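Local coordinates for protein MIPZ (Caulobacter crescentus, PDB 2XJ9) that acts as a division-plane-positioning ATPase and cell division inhibitor, whose localized dimerization and nucleoid binding drive formation of its gradient, at residues A[70-75]-A[94-99]; A[143-148]-A[153-158]; A[161-166]-A[179-184]; A[219-224]-A[247-252]. The protein carries 1 engineered substitution. All blocks are in the same frame, centred on the assembly; numbering follows the deposited sequence.

Contact 1 of 4, residues A[70-75]-A[94-99]; sequences LALNLS and EAAFAR
Leu74 and Ala96 mark the closest backbone approach of residues 70-75 to the helical residues 94-99, their CA atoms 5.9 Å apart. The first segment leaves strand 70-72, an outermost strand of the parallel sheet of this P-loop ATPase, and runs past one side of helix 86-103. This helix belongs to the beta-alpha-beta crossover that carries the chain from strand 70-72 to strand 106-110, with strand 36-40 lying between the two in the sheet. No hydrogen bond joins the segments, and the packing turns on the small side chain of Ala96. Leu72 CB lies 4.3 Å from Ala96 CB. The Leu72 branch CD2 reaches the helix backbone at Ala96 O. Arg99 reaches out beside Leu72 with its guanidinium end, in loose approach only, and its NE forms a salt bridge with Glu103. On the loop side, Leu74 N is hydrogen-bonded to Asp78 OD1, which ties this end to the short helix 78-81. Leu74 holds CG beside its own backbone N (chi1 -30°), a rotation that brings CD2 round to the helix. There CD2 stands 3.8 Å from Ala96 CB, and Asn73 O lies 4.1 Å from the same methyl.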
loop_
_atom_site.group_PDB
_atom_site.type_symbol
_atom_site.label_atom_id
_atom_site.label_comp_id
_atom_site.label_asym_id
_atom_site.label_seq_id
_atom_site.Cartn_x
_atom_site.Cartn_y
_atom_site.Cartn_z
ATOM N N LEU A 70 -8.585 13.033 -19.728
ATOM C CA LEU A 70 -7.855 12.560 -20.882
ATOM C C LEU A 70 -6.797 11.575 -20.407
ATOM O O LEU A 70 -5.661 11.961 -20.158
ATOM C CB LEU A 70 -7.207 13.720 -21.632
ATOM C CG LEU A 70 -6.672 13.372 -23.034
ATOM C CD1 LEU A 70 -5.198 13.720 -23.193
ATOM C CD2 LEU A 70 -6.900 11.899 -23.360
ATOM N N ALA A 71 -7.184 10.307 -20.267
ATOM C CA ALA A 71 -6.284 9.243 -19.810
ATOM C C ALA A 71 -5.152 8.961 -20.812
ATOM O O ALA A 71 -5.393 8.792 -22.011
ATOM C CB ALA A 71 -7.076 7.990 -19.540
ATOM N N LEU A 72 -3.922 8.895 -20.307
ATOM C CA LEU A 72 -2.745 8.803 -21.166
ATOM C C LEU A 72 -1.812 7.654 -20.795
ATOM O O LEU A 72 -1.290 7.581 -19.683
ATOM C CB LEU A 72 -1.965 10.117 -21.123
ATOM C CG LEU A 72 -1.987 11.060 -22.334
ATOM C CD1 LEU A 72 -3.265 10.991 -23.130
ATOM C CD2 LEU A 72 -1.746 12.476 -21.882
ATOM N N ASN A 73 -1.581 6.761 -21.744
ATOM C CA ASN A 73 -0.690 5.644 -21.504
ATOM C C ASN A 73 0.661 5.928 -22.101
ATOM O O ASN A 73 0.765 6.668 -23.062
ATOM C CB ASN A 73 -1.259 4.378 -22.134
ATOM C CG ASN A 73 -2.624 4.024 -21.597
ATOM O OD1 ASN A 73 -2.826 3.932 -20.384
ATOM N ND2 ASN A 73 -3.579 3.840 -22.498
ATOM N N LEU A 74 1.700 5.336 -21.540
ATOM C CA LEU A 74 3.021 5.465 -22.119
ATOM C C LEU A 74 3.209 4.492 -23.308
ATOM O O LEU A 74 3.898 4.827 -24.274
ATOM C CB LEU A 74 4.099 5.282 -21.050
ATOM C CG LEU A 74 3.673 5.734 -19.646
ATOM C CD1 LEU A 74 4.869 6.051 -18.746
ATOM C CD2 LEU A 74 2.755 6.922 -19.728
ATOM N N SER A 75 2.582 3.307 -23.242
ATOM C CA SER A 75 2.648 2.312 -24.323
ATOM C C SER A 75 1.279 1.970 -24.857
ATOM O O SER A 75 0.308 2.659 -24.581
ATOM C CB SER A 75 3.269 1.015 -23.839
ATOM O OG SER A 75 4.539 1.239 -23.290
ATOM N N GLU A 94 7.805 10.925 -21.287
ATOM C CA GLU A 94 8.074 12.028 -22.207
ATOM C C GLU A 94 6.927 12.303 -23.159
ATOM O O GLU A 94 6.296 13.359 -23.113
ATOM C CB GLU A 94 9.300 11.670 -23.038
ATOM C CG GLU A 94 10.482 12.593 -22.871
ATOM C CD GLU A 94 10.591 13.103 -21.469
ATOM O OE1 GLU A 94 9.540 13.508 -20.921
ATOM O OE2 GLU A 94 11.722 13.099 -20.928
ATOM N N ALA A 95 6.693 11.344 -24.048
ATOM C CA ALA A 95 5.578 11.384 -24.988
ATOM C C ALA A 95 4.261 11.768 -24.334
ATOM O O ALA A 95 3.563 12.649 -24.807
ATOM C CB ALA A 95 5.435 10.045 -25.670
ATOM N N ALA A 96 3.915 11.088 -23.249
ATOM C CA ALA A 96 2.641 11.329 -22.586
ATOM C C ALA A 96 2.580 12.701 -21.902
ATOM O O ALA A 96 1.573 13.392 -22.001
ATOM C CB ALA A 96 2.331 10.209 -21.597
ATOM N N PHE A 97 3.644 13.096 -21.206
ATOM C CA PHE A 97 3.645 14.394 -20.536
ATOM C C PHE A 97 3.586 15.513 -21.559
ATOM O O PHE A 97 2.640 16.298 -21.579
ATOM C CB PHE A 97 4.878 14.574 -19.658
ATOM C CG PHE A 97 4.972 15.928 -19.021
ATOM C CD1 PHE A 97 5.845 16.880 -19.516
ATOM C CD2 PHE A 97 4.188 16.252 -17.928
ATOM C CE1 PHE A 97 5.938 18.132 -18.933
ATOM C CE2 PHE A 97 4.275 17.503 -17.336
ATOM C CZ PHE A 97 5.150 18.443 -17.840
ATOM N N ALA A 98 4.604 15.582 -22.407
ATOM C CA ALA A 98 4.612 16.546 -23.494
ATOM C C ALA A 98 3.228 16.664 -24.153
ATOM O O ALA A 98 2.694 17.757 -24.321
ATOM C CB ALA A 98 5.663 16.167 -24.508
ATOM N N ARG A 99 2.629 15.541 -24.504
ATOM C CA ARG A 99 1.359 15.592 -25.203
ATOM C C ARG A 99 0.207 16.130 -24.365
ATOM O O ARG A 99 -0.836 16.503 -24.900
ATOM C CB ARG A 99 0.965 14.221 -25.742
ATOM C CG ARG A 99 -0.372 14.298 -26.425
ATOM C CD ARG A 99 -0.985 12.978 -26.751
ATOM N NE ARG A 99 -2.394 13.231 -27.016
ATOM C CZ ARG A 99 -3.267 12.337 -27.455
ATOM N NH1 ARG A 99 -4.527 12.711 -27.649
ATOM N NH2 ARG A 99 -2.884 11.088 -27.704
#

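Contact 2 of 4, residues A[143-148]-A[153-158]; sequences LGTVDP and LTKPSL
Leu143 O receives two donors, the backbone Ser157 N at 2.9 Å in a weak, bent bond (N-H...O angle 123°) and the hydroxyl of Ser160. Ser157 CB lies against the same peptide, while its hydroxyl OG turns back to Asp141 O. Further along, the bonds are straighter: Thr145 N reaches Lys155 O at 2.8 Å, and Thr154 N donates to Thr145 O at 3.1 Å with an angle of 172°. Residues 144-145 and 155-156 thus form a short antiparallel beta hairpin, broken by a classic beta bulge in which Thr154 and Lys155 both face Thr145. Thr145 and Lys155 project from the same face of the ribbon. The lysine chain starts between its backbone N and carbonyl carbon (chi1 89°) and bends again at its end, so that CE crosses Thr145 CB at 3.8 Å and NZ hangs 3.6 Å from Thr145 OG1; NZ also makes a weak bond to Pro156 O. Thr154 runs alongside Thr145, methyl beside methyl. With a glycine in place of Thr145, Lys155 would probably lose the surface that steadies its aliphatic chain and be freer to turn, leaving a gap beside the Thr154 methyl. Leu153 sets CD1 3.5 Å from Thr145 O and also packs on Leu206 of helix 194-210. At the hairpin's outer end Pro148 meets Ala57 of the second subunit.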
loop_
_atom_site.group_PDB
_atom_site.type_symbol
_atom_site.label_atom_id
_atom_site.label_comp_id
_atom_site.label_asym_id
_atom_site.label_seq_id
_atom_site.Cartn_x
_atom_site.Cartn_y
_atom_site.Cartn_z
ATOM N N LEU A 143 8.580 9.142 5.835
ATOM C CA LEU A 143 8.816 10.586 5.879
ATOM C C LEU A 143 9.966 10.983 6.824
ATOM O O LEU A 143 10.825 11.766 6.447
ATOM C CB LEU A 143 7.519 11.341 6.187
ATOM C CG LEU A 143 6.384 10.993 5.212
ATOM C CD1 LEU A 143 5.058 11.515 5.671
ATOM C CD2 LEU A 143 6.698 11.510 3.816
ATOM N N GLY A 144 10.009 10.420 8.025
ATOM C CA GLY A 144 11.015 10.792 8.997
ATOM C C GLY A 144 11.307 9.704 10.013
ATOM O O GLY A 144 10.425 8.933 10.398
ATOM N N THR A 145 12.557 9.641 10.452
ATOM C CA THR A 145 12.982 8.632 11.395
ATOM C C THR A 145 12.830 9.088 12.838
ATOM O O THR A 145 13.383 10.115 13.238
ATOM C CB THR A 145 14.418 8.231 11.142
ATOM O OG1 THR A 145 14.428 7.114 10.238
ATOM C CG2 THR A 145 15.101 7.854 12.466
ATOM N N VAL A 146 12.068 8.308 13.607
ATOM C CA VAL A 146 11.843 8.555 15.033
ATOM C C VAL A 146 12.667 7.591 15.912
ATOM O O VAL A 146 12.870 6.414 15.561
ATOM C CB VAL A 146 10.344 8.421 15.381
ATOM C CG1 VAL A 146 10.104 8.722 16.844
ATOM C CG2 VAL A 146 9.528 9.345 14.504
ATOM N N ASP A 147 13.135 8.108 17.050
ATOM C CA ASP A 147 13.885 7.336 18.048
ATOM C C ASP A 147 12.984 6.403 18.930
ATOM O O ASP A 147 11.923 6.832 19.405
ATOM C CB ASP A 147 14.627 8.339 18.927
ATOM C CG ASP A 147 15.911 7.796 19.475
ATOM O OD1 ASP A 147 16.966 8.076 18.862
ATOM O OD2 ASP A 147 15.863 7.118 20.525
ATOM N N PRO A 148 13.414 5.138 19.179
ATOM C CA PRO A 148 12.567 4.180 19.923
ATOM C C PRO A 148 12.217 4.635 21.346
ATOM O O PRO A 148 13.117 4.930 22.141
ATOM C CB PRO A 148 13.426 2.905 19.984
ATOM C CG PRO A 148 14.496 3.087 18.941
ATOM C CD PRO A 148 14.735 4.566 18.852
ATOM N N LEU A 153 11.954 12.479 17.337
ATOM C CA LEU A 153 12.454 12.708 15.946
ATOM C C LEU A 153 13.897 13.179 15.691
ATOM O O LEU A 153 14.340 14.217 16.190
ATOM C CB LEU A 153 11.477 13.598 15.146
ATOM C CG LEU A 153 11.941 14.341 13.878
ATOM C CD1 LEU A 153 12.969 13.567 13.060
ATOM C CD2 LEU A 153 10.740 14.716 13.004
ATOM N N THR A 154 14.586 12.425 14.837
ATOM C CA THR A 154 16.009 12.624 14.586
ATOM C C THR A 154 16.372 13.108 13.162
ATOM O O THR A 154 17.337 13.876 13.001
ATOM C CB THR A 154 16.817 11.339 14.951
ATOM O OG1 THR A 154 18.229 11.583 14.815
ATOM C CG2 THR A 154 16.389 10.138 14.076
ATOM N N LYS A 155 15.629 12.679 12.135
ATOM C CA LYS A 155 16.049 13.005 10.768
ATOM C C LYS A 155 14.996 12.742 9.690
ATOM O O LYS A 155 14.121 11.920 9.856
ATOM C CB LYS A 155 17.326 12.229 10.412
ATOM C CG LYS A 155 17.042 10.863 9.814
ATOM C CD LYS A 155 18.263 9.969 9.799
ATOM C CE LYS A 155 17.856 8.527 9.516
ATOM N NZ LYS A 155 17.099 8.384 8.231
ATOM N N PRO A 156 15.099 13.444 8.562
ATOM C CA PRO A 156 14.226 13.172 7.423
ATOM C C PRO A 156 14.494 11.768 6.930
ATOM O O PRO A 156 15.497 11.180 7.329
ATOM C CB PRO A 156 14.701 14.187 6.377
ATOM C CG PRO A 156 15.317 15.264 7.166
ATOM C CD PRO A 156 15.993 14.583 8.304
ATOM N N SER A 157 13.635 11.257 6.053
ATOM C CA SER A 157 13.732 9.876 5.613
ATOM C C SER A 157 13.434 9.681 4.130
ATOM O O SER A 157 12.977 10.596 3.450
ATOM C CB SER A 157 12.803 8.995 6.447
ATOM O OG SER A 157 12.927 7.649 6.048
ATOM N N LEU A 158 13.674 8.463 3.660
ATOM C CA LEU A 158 13.699 8.124 2.235
ATOM C C LEU A 158 12.843 8.967 1.288
ATOM O O LEU A 158 13.325 9.411 0.247
ATOM C CB LEU A 158 13.352 6.644 2.044
ATOM C CG LEU A 158 14.466 5.698 1.589
ATOM C CD1 LEU A 158 15.824 6.106 2.138
ATOM C CD2 LEU A 158 14.122 4.272 1.997
#

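Contact 3 of 4, residues A[161-166]-A[179-184]; sequences LTVWEG and MDWVVL
Val163 makes a CH-pi contact with Trp181: its CG1 stands 4.0 Å from the centroid of the six-membered ring, only 16° off the ring normal. The other methyl, CG2, lies 3.9 Å from Trp181 CZ2, so the two methyls sit side by side over one face of the six-membered ring, CG1 toward CE3. Val183 CG2 lies over the opposite face, toward the rim. Purely apolar contact follows at Met179, whose chain bends at its last torsion (chi3 66°) and brings CE to 3.6 Å from Val163 CG1. In this way helix 158-168 packs against the seven-stranded parallel sheet, through Trp181 of strand 180-186 and Met179 just before it. Phe212 adds an edge-to-face stack to the tryptophan. Polar links come from neighbours rather than from across the contact: the buried Trp181 NE1 is hydrogen-bonded to Thr131 OG1 on the adjoining strand 128-134, which helps fix the ring's rotation. Met179 SD passes Gly166 O at 4.1 Å.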
loop_
_atom_site.group_PDB
_atom_site.type_symbol
_atom_site.label_atom_id
_atom_site.label_comp_id
_atom_site.label_asym_id
_atom_site.label_seq_id
_atom_site.Cartn_x
_atom_site.Cartn_y
_atom_site.Cartn_z
ATOM N N LEU A 161 13.409 12.887 1.187
ATOM C CA LEU A 161 14.526 13.178 0.271
ATOM C C LEU A 161 14.101 13.150 -1.199
ATOM O O LEU A 161 14.520 13.989 -1.984
ATOM C CB LEU A 161 15.701 12.222 0.490
ATOM C CG LEU A 161 16.215 12.097 1.925
ATOM C CD1 LEU A 161 17.283 11.012 2.030
ATOM C CD2 LEU A 161 16.726 13.449 2.410
ATOM N N THR A 162 13.265 12.189 -1.570
ATOM C CA THR A 162 12.775 12.136 -2.939
ATOM C C THR A 162 12.131 13.458 -3.388
ATOM O O THR A 162 12.290 13.874 -4.532
ATOM C CB THR A 162 11.800 10.967 -3.143
ATOM O OG1 THR A 162 12.540 9.738 -3.155
ATOM C CG2 THR A 162 11.010 11.127 -4.447
ATOM N N VAL A 163 11.409 14.120 -2.495
ATOM C CA VAL A 163 10.756 15.368 -2.862
ATOM C C VAL A 163 11.744 16.532 -2.772
ATOM O O VAL A 163 11.668 17.492 -3.541
ATOM C CB VAL A 163 9.579 15.660 -1.937
ATOM C CG1 VAL A 163 8.904 16.947 -2.347
ATOM C CG2 VAL A 163 8.604 14.519 -1.975
ATOM N N TRP A 164 12.659 16.433 -1.814
ATOM C CA TRP A 164 13.666 17.442 -1.578
ATOM C C TRP A 164 14.596 17.540 -2.785
ATOM O O TRP A 164 15.168 18.599 -3.054
ATOM C CB TRP A 164 14.460 17.067 -0.324
ATOM C CG TRP A 164 14.838 18.231 0.535
ATOM C CD1 TRP A 164 14.075 18.818 1.507
ATOM C CD2 TRP A 164 16.078 18.951 0.507
ATOM N NE1 TRP A 164 14.763 19.862 2.082
ATOM C CE2 TRP A 164 15.994 19.965 1.488
ATOM C CE3 TRP A 164 17.251 18.841 -0.252
ATOM C CZ2 TRP A 164 17.042 20.863 1.729
ATOM C CZ3 TRP A 164 18.290 19.733 -0.012
ATOM C CH2 TRP A 164 18.177 20.730 0.970
ATOM N N GLU A 165 14.744 16.435 -3.512
ATOM C CA GLU A 165 15.595 16.412 -4.703
ATOM C C GLU A 165 14.782 16.792 -5.940
ATOM O O GLU A 165 15.311 17.278 -6.930
ATOM C CB GLU A 165 16.254 15.034 -4.884
ATOM C CG GLU A 165 17.374 14.968 -5.936
ATOM C CD GLU A 165 18.758 15.360 -5.395
ATOM O OE1 GLU A 165 19.680 15.607 -6.217
ATOM O OE2 GLU A 165 18.923 15.414 -4.153
ATOM N N GLY A 166 13.484 16.569 -5.881
ATOM C CA GLY A 166 12.619 16.966 -6.966
ATOM C C GLY A 166 12.424 18.469 -6.938
ATOM O O GLY A 166 11.780 19.023 -7.827
ATOM N N MET A 179 7.506 24.790 -5.392
ATOM C CA MET A 179 6.595 23.657 -5.300
ATOM C C MET A 179 5.849 23.665 -3.973
ATOM O O MET A 179 6.466 23.742 -2.913
ATOM C CB MET A 179 7.384 22.364 -5.404
ATOM C CG MET A 179 6.813 21.370 -6.355
ATOM S SD MET A 179 7.990 20.029 -6.488
ATOM C CE MET A 179 7.881 19.389 -4.827
ATOM N N ASP A 180 4.524 23.594 -4.028
ATOM C CA ASP A 180 3.722 23.386 -2.823
ATOM C C ASP A 180 3.733 21.880 -2.441
ATOM O O ASP A 180 3.614 20.996 -3.312
ATOM C CB ASP A 180 2.295 23.906 -3.063
ATOM C CG ASP A 180 1.547 24.231 -1.773
ATOM O OD1 ASP A 180 0.336 24.549 -1.873
ATOM O OD2 ASP A 180 2.161 24.178 -0.675
ATOM N N TRP A 181 3.911 21.580 -1.156
ATOM C CA TRP A 181 3.900 20.192 -0.722
ATOM C C TRP A 181 2.918 19.994 0.426
ATOM O O TRP A 181 3.093 20.572 1.500
ATOM C CB TRP A 181 5.298 19.732 -0.326
ATOM C CG TRP A 181 5.342 18.271 -0.007
ATOM C CD1 TRP A 181 4.380 17.341 -0.288
ATOM C CD2 TRP A 181 6.392 17.563 0.681
ATOM N NE1 TRP A 181 4.772 16.098 0.178
ATOM C CE2 TRP A 181 5.997 16.213 0.778
ATOM C CE3 TRP A 181 7.627 17.942 1.223
ATOM C CZ2 TRP A 181 6.787 15.261 1.373
ATOM C CZ3 TRP A 181 8.408 16.987 1.821
ATOM C CH2 TRP A 181 7.988 15.664 1.891
ATOM N N VAL A 182 1.884 19.186 0.198
ATOM C CA VAL A 182 0.862 18.956 1.225
ATOM C C VAL A 182 0.753 17.511 1.686
ATOM O O VAL A 182 0.464 16.632 0.892
ATOM C CB VAL A 182 -0.518 19.344 0.704
ATOM C CG1 VAL A 182 -1.581 18.850 1.629
ATOM C CG2 VAL A 182 -0.606 20.843 0.542
ATOM N N VAL A 183 0.968 17.266 2.967
ATOM C CA VAL A 183 0.782 15.934 3.540
ATOM C C VAL A 183 -0.566 15.824 4.252
ATOM O O VAL A 183 -0.777 16.487 5.260
ATOM C CB VAL A 183 1.827 15.648 4.614
ATOM C CG1 VAL A 183 1.470 14.389 5.326
ATOM C CG2 VAL A 183 3.191 15.533 4.021
ATOM N N LEU A 184 -1.487 14.999 3.763
ATOM C CA LEU A 184 -2.735 14.823 4.501
ATOM C C LEU A 184 -2.951 13.420 5.003
ATOM O O LEU A 184 -2.497 12.480 4.403
ATOM C CB LEU A 184 -3.940 15.338 3.718
ATOM C CG LEU A 184 -4.290 14.912 2.297
ATOM C CD1 LEU A 184 -3.052 14.741 1.528
ATOM C CD2 LEU A 184 -5.090 13.628 2.352
#

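Contact 4 of 4, residues A[219-224]-A[247-252]; sequences RDRVIY and SLQHLA. With AGS (phosphothiophosphoric acid-adenylate ester), chain D.
Arg221 and Ala252 meet in the packed part of this contact, where the guanidinium is held between two residues: Ala252 CB lies over one face, 3.5 Å from Arg221 NH2, and Arg219 CB lies over the opposite face. A bend at chi2 (-145°) carries the Arg221 chain toward the helix, where NH1 forms a salt bridge with Glu256. The packing is looser at Ile223, whose CD1 makes a single touch with His250 CE1 at 4.0 Å, the two side chains crossing at about a right angle. On the solvent side the exposed Gln249 brings its amide to the edge of the guanidinium, the two planes 70° apart. While the side chain of Arg221 serves the helix, its backbone serves the nucleotide. Arg221 N donates to N1 of the adenine at 3.0 Å. The adenine N6 in turn donates to Arg219 O at 3.2 Å, so main-chain atoms read the base. Replacing Arg221 with an alanine would probably leave Glu256 without this charge partner and open a gap beside the Ala252 methyl. Asp220 meets Asp220 of the second subunit. Tyr224, also beside the adenine, is hydrogen-bonded through OH to Glu256 and stacks edge-to-face with His24. Tyr224 so links the loop, which follows edge strand 213-215, to helix 18-30 and helix 249-263.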
loop_
_atom_site.group_PDB
_atom_site.type_symbol
_atom_site.label_atom_id
_atom_site.label_comp_id
_atom_site.label_asym_id
_atom_site.label_seq_id
_atom_site.Cartn_x
_atom_site.Cartn_y
_atom_site.Cartn_z
ATOM N N ARG A 219 -11.586 10.301 5.800
ATOM C CA ARG A 219 -11.834 9.254 6.768
ATOM C C ARG A 219 -12.117 7.990 6.013
ATOM O O ARG A 219 -12.504 8.031 4.854
ATOM C CB ARG A 219 -13.003 9.620 7.665
ATOM C CG ARG A 219 -12.716 10.840 8.505
ATOM C CD ARG A 219 -13.644 10.912 9.697
ATOM N NE ARG A 219 -13.963 9.580 10.207
ATOM C CZ ARG A 219 -14.506 9.341 11.400
ATOM N NH1 ARG A 219 -14.762 8.092 11.777
ATOM N NH2 ARG A 219 -14.786 10.348 12.221
ATOM N N ASP A 220 -11.898 6.863 6.667
ATOM C CA ASP A 220 -12.202 5.563 6.096
ATOM C C ASP A 220 -13.689 5.534 5.726
ATOM O O ASP A 220 -14.543 5.752 6.564
ATOM C CB ASP A 220 -11.837 4.483 7.125
ATOM C CG ASP A 220 -11.705 3.103 6.524
ATOM O OD1 ASP A 220 -11.742 2.972 5.285
ATOM O OD2 ASP A 220 -11.551 2.137 7.303
ATOM N N ARG A 221 -14.001 5.294 4.462
ATOM C CA ARG A 221 -15.378 5.369 4.018
ATOM C C ARG A 221 -15.625 4.502 2.815
ATOM O O ARG A 221 -15.047 4.720 1.757
ATOM C CB ARG A 221 -15.711 6.791 3.632
ATOM C CG ARG A 221 -15.863 7.709 4.799
ATOM C CD ARG A 221 -16.941 8.727 4.504
ATOM N NE ARG A 221 -17.337 9.442 5.707
ATOM C CZ ARG A 221 -16.741 10.551 6.122
ATOM N NH1 ARG A 221 -15.734 11.051 5.422
ATOM N NH2 ARG A 221 -17.152 11.155 7.229
ATOM N N VAL A 222 -16.522 3.546 2.962
ATOM C CA VAL A 222 -16.899 2.660 1.874
ATOM C C VAL A 222 -17.086 3.354 0.525
ATOM O O VAL A 222 -16.753 2.794 -0.513
ATOM C CB VAL A 222 -18.228 1.944 2.207
ATOM C CG1 VAL A 222 -18.307 0.605 1.486
ATOM C CG2 VAL A 222 -18.364 1.767 3.716
ATOM N N ILE A 223 -17.650 4.555 0.550
ATOM C CA ILE A 223 -18.007 5.269 -0.663
ATOM C C ILE A 223 -16.756 5.709 -1.436
ATOM O O ILE A 223 -16.817 6.008 -2.644
ATOM C CB ILE A 223 -18.936 6.487 -0.357
ATOM C CG1 ILE A 223 -19.463 7.112 -1.649
ATOM C CG2 ILE A 223 -18.217 7.522 0.480
ATOM C CD1 ILE A 223 -20.327 6.174 -2.461
ATOM N N TYR A 224 -15.617 5.725 -0.747
ATOM C CA TYR A 224 -14.356 6.096 -1.389
ATOM C C TYR A 224 -13.744 4.930 -2.154
ATOM O O TYR A 224 -12.700 5.073 -2.800
ATOM C CB TYR A 224 -13.354 6.585 -0.357
ATOM C CG TYR A 224 -13.611 7.984 0.182
ATOM C CD1 TYR A 224 -14.234 8.952 -0.593
ATOM C CD2 TYR A 224 -13.236 8.331 1.471
ATOM C CE1 TYR A 224 -14.473 10.224 -0.092
ATOM C CE2 TYR A 224 -13.468 9.587 1.963
ATOM C CZ TYR A 224 -14.082 10.529 1.175
ATOM O OH TYR A 224 -14.307 11.787 1.663
ATOM N N SER A 247 -26.335 6.900 1.332
ATOM C CA SER A 247 -26.075 6.818 2.754
ATOM C C SER A 247 -26.020 8.247 3.271
ATOM O O SER A 247 -25.866 9.197 2.488
ATOM C CB SER A 247 -24.742 6.109 2.992
ATOM O OG SER A 247 -24.658 5.564 4.293
ATOM N N LEU A 248 -26.167 8.412 4.581
ATOM C CA LEU A 248 -25.971 9.722 5.182
ATOM C C LEU A 248 -24.522 10.122 4.915
ATOM O O LEU A 248 -24.232 11.288 4.632
ATOM C CB LEU A 248 -26.281 9.699 6.684
ATOM C CG LEU A 248 -26.461 11.047 7.397
ATOM C CD1 LEU A 248 -26.636 10.867 8.907
ATOM C CD2 LEU A 248 -25.290 11.982 7.103
ATOM N N GLN A 249 -23.629 9.130 4.966
ATOM C CA GLN A 249 -22.196 9.325 4.703
ATOM C C GLN A 249 -21.853 10.234 3.492
ATOM O O GLN A 249 -20.833 10.926 3.510
ATOM C CB GLN A 249 -21.492 7.971 4.540
ATOM C CG GLN A 249 -21.718 6.966 5.671
ATOM C CD GLN A 249 -20.480 6.723 6.563
ATOM O OE1 GLN A 249 -20.609 6.199 7.675
ATOM N NE2 GLN A 249 -19.287 7.097 6.079
ATOM N N HIS A 250 -22.686 10.238 2.454
ATOM C CA HIS A 250 -22.355 10.976 1.242
ATOM C C HIS A 250 -22.063 12.439 1.523
ATOM O O HIS A 250 -21.114 13.002 0.983
ATOM C CB HIS A 250 -23.475 10.870 0.211
ATOM C CG HIS A 250 -23.731 9.472 -0.249
ATOM N ND1 HIS A 250 -23.106 8.381 0.319
ATOM C CD2 HIS A 250 -24.545 8.984 -1.216
ATOM C CE1 HIS A 250 -23.521 7.279 -0.280
ATOM N NE2 HIS A 250 -24.395 7.616 -1.212
ATOM N N LEU A 251 -22.872 13.059 2.373
ATOM C CA LEU A 251 -22.730 14.482 2.614
ATOM C C LEU A 251 -21.437 14.792 3.344
ATOM O O LEU A 251 -20.732 15.723 2.979
ATOM C CB LEU A 251 -23.940 15.030 3.374
ATOM C CG LEU A 251 -25.283 14.830 2.654
ATOM C CD1 LEU A 251 -26.408 15.531 3.412
ATOM C CD2 LEU A 251 -25.216 15.305 1.190
ATOM N N ALA A 252 -21.109 14.012 4.364
ATOM C CA ALA A 252 -19.846 14.222 5.057
ATOM C C ALA A 252 -18.675 14.070 4.085
ATOM O O ALA A 252 -17.657 14.762 4.196
ATOM C CB ALA A 252 -19.705 13.251 6.192
HETATM P PG AGS D . -0.198 1.566 -3.965
HETATM S S1G AGS D . 1.206 1.556 -3.361
HETATM O O2G AGS D . -0.805 0.203 -4.219
HETATM O O3G AGS D . -0.404 2.463 -5.166
HETATM P PB AGS D . -2.050 3.561 -3.050
HETATM O O1B AGS D . -1.287 4.655 -2.335
HETATM O O2B AGS D . -2.485 3.623 -4.492
HETATM O O3B AGS D . -1.157 2.228 -2.839
HETATM P PA AGS D . -4.835 3.171 -2.608
HETATM O O1A AGS D . -5.318 4.505 -3.138
HETATM O O2A AGS D . -5.000 1.953 -3.441
HETATM O O3A AGS D . -3.324 3.277 -2.130
HETATM O "O5'" AGS D . -5.496 2.910 -1.174
HETATM C "C5'" AGS D . -5.168 1.732 -0.457
HETATM C "C4'" AGS D . -6.442 0.938 -0.127
HETATM O "O4'" AGS D . -7.201 1.778 0.701
HETATM C "C3'" AGS D . -7.359 0.643 -1.302
HETATM O "O3'" AGS D . -8.040 -0.574 -1.051
HETATM C "C2'" AGS D . -8.416 1.725 -1.323
HETATM O "O2'" AGS D . -9.622 1.176 -1.872
HETATM C "C1'" AGS D . -8.487 2.061 0.152
HETATM N N9 AGS D . -8.671 3.459 0.604
HETATM C C8 AGS D . -7.772 4.464 0.487
HETATM N N7 AGS D . -8.235 5.610 1.063
HETATM C C5 AGS D . -9.442 5.312 1.577
HETATM C C6 AGS D . -10.463 6.042 2.313
HETATM N N6 AGS D . -10.268 7.343 2.609
HETATM N N1 AGS D . -11.571 5.362 2.672
HETATM C C2 AGS D . -11.779 4.069 2.375
HETATM N N3 AGS D . -10.894 3.337 1.704
HETATM C C4 AGS D . -9.728 3.898 1.293
#

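Overall arrangement
The four contacts follow one another along the chain. Contact 1 lies at one outer strand of the parallel sheet and contact 3 packs on strand 180-186 of the same sheet, their centres 23 Å apart. Contact 2 adjoins contact 3 in sequence, the hairpin leading straight into helix 158-168. Contact 4 alone touches the nucleotide analogue; the side chains of Leu143 in contact 2 and Trp181 in contact 3 stand about 11 and 13 Å from a bound analogue, and that of Asn73 in contact 1 about 14 Å from a magnesium ion. Contacts 2 and 4, 33 Å apart between centres, both reach the second subunit, whose Lys13, Ser136 and Asp139 also bind the nucleotide held at contact 4.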